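Local coordinates for protein deadlock (Drosophila melanogaster, PDB 5XYV) that takes part in oogenesis and germline maintenance as a component of the Rhino-Deadlock-Cutoff complex, binding Rhino directly through the N-terminal region described here, at residues 7-10 with 11-15; 35-38 with 39-43. All coordinates share one frame; numbering follows the deposited sequence.

Contact 1: residues 7-10 with 11-15; sequences IRMS and QKLSC
R8 and Q11 lie against each other as two flat groups. The guanidinium of R8 and the side-chain amide of Q11 are stacked with their planes 17° apart, and Q11 CD sits 3.4 Å above the guanidinium plane, offset toward its rim. The amide is also held by its oxygen: R8 N donates to Q11 OE1 over 3.1 Å, in the carbonyl plane, with a moderately bent N-H...O angle of 141°. Q11 CG lies beside its own backbone N (chi1 -77°) and the chain runs extended beyond it, which carries the amide back to the start of the helix. R8 is the N-cap of helix 9-23 and Q11 the third residue after it, so this bond is the half of a capping box in which a side chain receives the N-cap backbone N-H. With an alanine here, R8 N would probably lose this acceptor, and the R8 guanidinium, with no amide to stack on, would be freer to turn. On another side of the helix start, the extended K12 chain passes I7, its CG 3.9 Å from I7 CG2 and its CE 3.5 Å from I7 O. Beyond CE, K12 NZ donates to a water 2.7 Å away, and this water also lies next to I7 O. M9 and L13, one turn apart, meet at M9 SD and L13 CD2, 4.2 Å from each other, and both side chains reach helix 30-45. I7 and Q11 also pack on I39 of the Rhino chain.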
loop_
_atom_site.group_PDB
_atom_site.type_symbol
_atom_site.label_atom_id
_atom_site.label_comp_id
_atom_site.label_asym_id
_atom_site.label_seq_id
_atom_site.Cartn_x
_atom_site.Cartn_y
_atom_site.Cartn_z
ATOM N N ILE C 7 -3.111 12.333 18.142
ATOM C CA ILE C 7 -4.521 12.048 17.933
ATOM C C ILE C 7 -5.241 11.548 19.186
ATOM O O ILE C 7 -4.945 10.475 19.742
ATOM C CB ILE C 7 -4.735 11.034 16.823
ATOM C CG1 ILE C 7 -4.308 11.657 15.500
ATOM C CG2 ILE C 7 -6.197 10.635 16.748
ATOM C CD1 ILE C 7 -4.073 10.631 14.422
ATOM N N ARG C 8 -6.205 12.372 19.585
ATOM C CA ARG C 8 -7.084 12.237 20.738
ATOM C C ARG C 8 -7.911 10.953 20.740
ATOM O O ARG C 8 -8.299 10.486 19.679
ATOM C CB ARG C 8 -8.032 13.433 20.705
ATOM C CG ARG C 8 -8.316 14.116 21.966
ATOM C CD ARG C 8 -9.187 15.319 21.632
ATOM N NE ARG C 8 -8.483 16.158 20.675
ATOM C CZ ARG C 8 -9.014 16.707 19.595
ATOM N NH1 ARG C 8 -10.300 16.563 19.314
ATOM N NH2 ARG C 8 -8.239 17.419 18.801
ATOM N N MET C 9 -8.237 10.415 21.913
ATOM C CA MET C 9 -9.126 9.252 21.963
ATOM C C MET C 9 -10.493 9.587 21.373
ATOM O O MET C 9 -11.050 8.799 20.621
ATOM C CB MET C 9 -9.266 8.719 23.392
ATOM C CG MET C 9 -10.176 7.471 23.531
ATOM S SD MET C 9 -9.744 6.067 22.445
ATOM C CE MET C 9 -8.157 5.559 23.115
ATOM N N SER C 10 -11.006 10.772 21.685
ATOM C CA SER C 10 -12.324 11.187 21.228
ATOM C C SER C 10 -12.386 11.217 19.711
ATOM O O SER C 10 -13.423 10.942 19.118
ATOM C CB SER C 10 -12.693 12.556 21.821
ATOM O OG SER C 10 -11.871 13.583 21.315
ATOM N N GLN C 11 -11.264 11.552 19.087
ATOM C CA GLN C 11 -11.154 11.518 17.635
ATOM C C GLN C 11 -11.193 10.125 17.027
ATOM O O GLN C 11 -11.794 9.918 15.955
ATOM C CB GLN C 11 -9.868 12.226 17.199
ATOM C CG GLN C 11 -9.979 13.720 17.257
ATOM C CD GLN C 11 -8.684 14.388 16.904
ATOM O OE1 GLN C 11 -7.624 13.982 17.362
ATOM N NE2 GLN C 11 -8.751 15.348 16.005
ATOM N N LYS C 12 -10.508 9.181 17.668
ATOM C CA LYS C 12 -10.561 7.807 17.205
ATOM C C LYS C 12 -11.976 7.224 17.349
ATOM O O LYS C 12 -12.455 6.499 16.482
ATOM C CB LYS C 12 -9.555 6.956 17.961
ATOM C CG LYS C 12 -8.117 7.390 17.805
ATOM C CD LYS C 12 -7.285 6.828 18.955
ATOM C CE LYS C 12 -5.841 7.226 18.809
ATOM N NZ LYS C 12 -5.028 6.757 19.950
ATOM N N LEU C 13 -12.652 7.548 18.439
ATOM C CA LEU C 13 -14.021 7.053 18.619
ATOM C C LEU C 13 -14.983 7.584 17.528
ATOM O O LEU C 13 -15.855 6.854 17.067
ATOM C CB LEU C 13 -14.543 7.416 20.021
ATOM C CG LEU C 13 -13.798 6.743 21.182
ATOM C CD1 LEU C 13 -14.520 6.901 22.523
ATOM C CD2 LEU C 13 -13.508 5.282 20.883
ATOM N N SER C 14 -14.809 8.837 17.115
ATOM C CA SER C 14 -15.601 9.420 16.043
ATOM C C SER C 14 -15.365 8.683 14.732
ATOM O O SER C 14 -16.313 8.353 14.002
ATOM C CB SER C 14 -15.260 10.902 15.881
ATOM O OG SER C 14 -15.578 11.598 17.064
ATOM N N CYS C 15 -14.101 8.408 14.450
ATOM C CA CYS C 15 -13.735 7.623 13.282
ATOM C C CYS C 15 -14.326 6.221 13.356
ATOM O O CYS C 15 -14.753 5.688 12.345
ATOM C CB CYS C 15 -12.205 7.541 13.120
ATOM S SG CYS C 15 -11.422 9.078 12.634
HETATM O O HOH W 1 -2.817 8.328 19.499
#

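Contact 2: residues 35-38 with 39-43; sequences TFFK and GFLES
G39 N donates to T35 O over 3.1 Å, an ordinary turn of the helix with no side chain at this position. F40 follows, its N bonded to F36 O at 2.8 Å. Its CG stands anti to the backbone N (chi1 165°). F37 CG is placed likewise (chi1 179°), beside the carbonyl carbon, which brings the F37 ring forward along the helix to where F40 and L41 of the next turn stand; F40 CD2 comes within 4.0 Å of F37 CD1, the rings meeting obliquely. Next comes L41, on the same side of the F37 ring plane as F40 CD2, its N bonded to F37 O. L41 CG makes a CH-pi contact over one face of the F37 ring, 4.3 Å from the centroid and 22° off the normal, while L41 CD1 reaches F37 CZ at 3.6 Å. The F37 ring is thus touched by F40 and L41 of the next turn, and L13 and W16 of helix 9-23 also meet it. E42, whose N bonds to K38 O, brings in a carboxylate. Its OE2 lies 3.5 Å from K38 CE, alongside the extended lysine chain, but K38 NZ stays 4.8 Å from that oxygen, so the opposite charges are near each other without a salt bridge and their attraction is probably modest. S43 turns its OG back to F40 O, to which it donates, and the same OG is hydrogen-bonded to H19 of the Rhino chain. With F37, F40 and L41 reaching helix 9-23, and with K38 and E42 placing opposite charges on another side of the helix, the arrangement is that of an amphipathic helix in a roughly antiparallel helical hairpin.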
loop_
_atom_site.group_PDB
_atom_site.type_symbol
_atom_site.label_atom_id
_atom_site.label_comp_id
_atom_site.label_asym_id
_atom_site.label_seq_id
_atom_site.Cartn_x
_atom_site.Cartn_y
_atom_site.Cartn_z
ATOM N N THR C 35 -13.813 -7.441 18.479
ATOM C CA THR C 35 -12.416 -7.786 18.146
ATOM C C THR C 35 -11.818 -6.776 17.183
ATOM O O THR C 35 -10.679 -6.373 17.343
ATOM C CB THR C 35 -12.254 -9.202 17.529
ATOM O OG1 THR C 35 -12.843 -9.240 16.230
ATOM C CG2 THR C 35 -12.865 -10.241 18.407
ATOM N N PHE C 36 -12.596 -6.377 16.190
ATOM C CA PHE C 36 -12.198 -5.321 15.274
ATOM C C PHE C 36 -11.951 -4.002 15.989
ATOM O O PHE C 36 -11.021 -3.274 15.643
ATOM C CB PHE C 36 -13.264 -5.121 14.191
ATOM C CG PHE C 36 -13.168 -6.108 13.086
ATOM C CD1 PHE C 36 -11.927 -6.504 12.616
ATOM C CD2 PHE C 36 -14.302 -6.648 12.522
ATOM C CE1 PHE C 36 -11.830 -7.435 11.604
ATOM C CE2 PHE C 36 -14.210 -7.564 11.504
ATOM C CZ PHE C 36 -12.980 -7.962 11.050
ATOM N N PHE C 37 -12.776 -3.694 16.982
ATOM C CA PHE C 37 -12.592 -2.457 17.726
ATOM C C PHE C 37 -11.287 -2.478 18.517
ATOM O O PHE C 37 -10.576 -1.468 18.583
ATOM C CB PHE C 37 -13.769 -2.193 18.665
ATOM C CG PHE C 37 -13.616 -0.933 19.470
ATOM C CD1 PHE C 37 -13.605 0.306 18.843
ATOM C CD2 PHE C 37 -13.480 -0.984 20.860
ATOM C CE1 PHE C 37 -13.455 1.474 19.581
ATOM C CE2 PHE C 37 -13.337 0.164 21.603
ATOM C CZ PHE C 37 -13.322 1.400 20.966
ATOM N N LYS C 38 -10.973 -3.625 19.108
ATOM C CA LYS C 38 -9.732 -3.777 19.860
ATOM C C LYS C 38 -8.497 -3.624 18.967
ATOM O O LYS C 38 -7.495 -3.047 19.370
ATOM C CB LYS C 38 -9.702 -5.131 20.568
ATOM C CG LYS C 38 -8.473 -5.348 21.448
ATOM C CD LYS C 38 -8.583 -6.675 22.181
ATOM C CE LYS C 38 -7.404 -6.934 23.097
ATOM N NZ LYS C 38 -7.591 -8.254 23.759
ATOM N N GLY C 39 -8.572 -4.146 17.753
ATOM C CA GLY C 39 -7.495 -3.973 16.802
ATOM C C GLY C 39 -7.479 -2.568 16.208
ATOM O O GLY C 39 -6.438 -2.073 15.784
ATOM N N PHE C 40 -8.637 -1.920 16.172
ATOM C CA PHE C 40 -8.704 -0.530 15.710
ATOM C C PHE C 40 -7.942 0.395 16.643
ATOM O O PHE C 40 -7.251 1.291 16.200
ATOM C CB PHE C 40 -10.163 -0.097 15.593
ATOM C CG PHE C 40 -10.355 1.386 15.469
ATOM C CD1 PHE C 40 -10.079 2.045 14.267
ATOM C CD2 PHE C 40 -10.840 2.121 16.537
ATOM C CE1 PHE C 40 -10.272 3.429 14.150
ATOM C CE2 PHE C 40 -11.066 3.496 16.413
ATOM C CZ PHE C 40 -10.765 4.147 15.219
ATOM N N LEU C 41 -8.071 0.182 17.942
ATOM C CA LEU C 41 -7.383 1.031 18.905
ATOM C C LEU C 41 -5.881 0.765 18.937
ATOM O O LEU C 41 -5.075 1.696 19.022
ATOM C CB LEU C 41 -7.974 0.849 20.296
ATOM C CG LEU C 41 -9.364 1.449 20.480
ATOM C CD1 LEU C 41 -9.852 1.124 21.867
ATOM C CD2 LEU C 41 -9.343 2.953 20.241
ATOM N N GLU C 42 -5.523 -0.511 18.835
ATOM C CA GLU C 42 -4.136 -0.930 18.759
ATOM C C GLU C 42 -3.439 -0.424 17.481
ATOM O O GLU C 42 -2.219 -0.284 17.470
ATOM C CB GLU C 42 -4.044 -2.472 18.861
ATOM C CG GLU C 42 -4.469 -3.023 20.229
ATOM C CD GLU C 42 -4.623 -4.543 20.278
ATOM O OE1 GLU C 42 -4.480 -5.206 19.227
ATOM O OE2 GLU C 42 -4.947 -5.068 21.367
ATOM N N SER C 43 -4.203 -0.149 16.421
ATOM C CA SER C 43 -3.618 0.213 15.127
ATOM C C SER C 43 -3.025 1.618 15.122
ATOM O O SER C 43 -2.119 1.921 14.345
ATOM C CB SER C 43 -4.653 0.100 14.002
ATOM O OG SER C 43 -5.448 1.271 13.932
#

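Contact 1 comes first along the chain, at the beginning of helix 9-23, and contact 2 follows in the later part of helix 30-45; their centres are about 13 Å apart. Because the two helices run roughly antiparallel, the start of one faces the later turns of the other. M9 SD meets L41 CD2 at 3.8 Å, L13 CD2 meets F37 CZ at 3.9 Å, and the F40 ring approaches the K12 backbone. The two local contacts therefore lie on the two arms of one helical hairpin and pack on each other between them. The hairpin lies within the region required for binding Rhino, and residues of both contacts touch the Rhino chain.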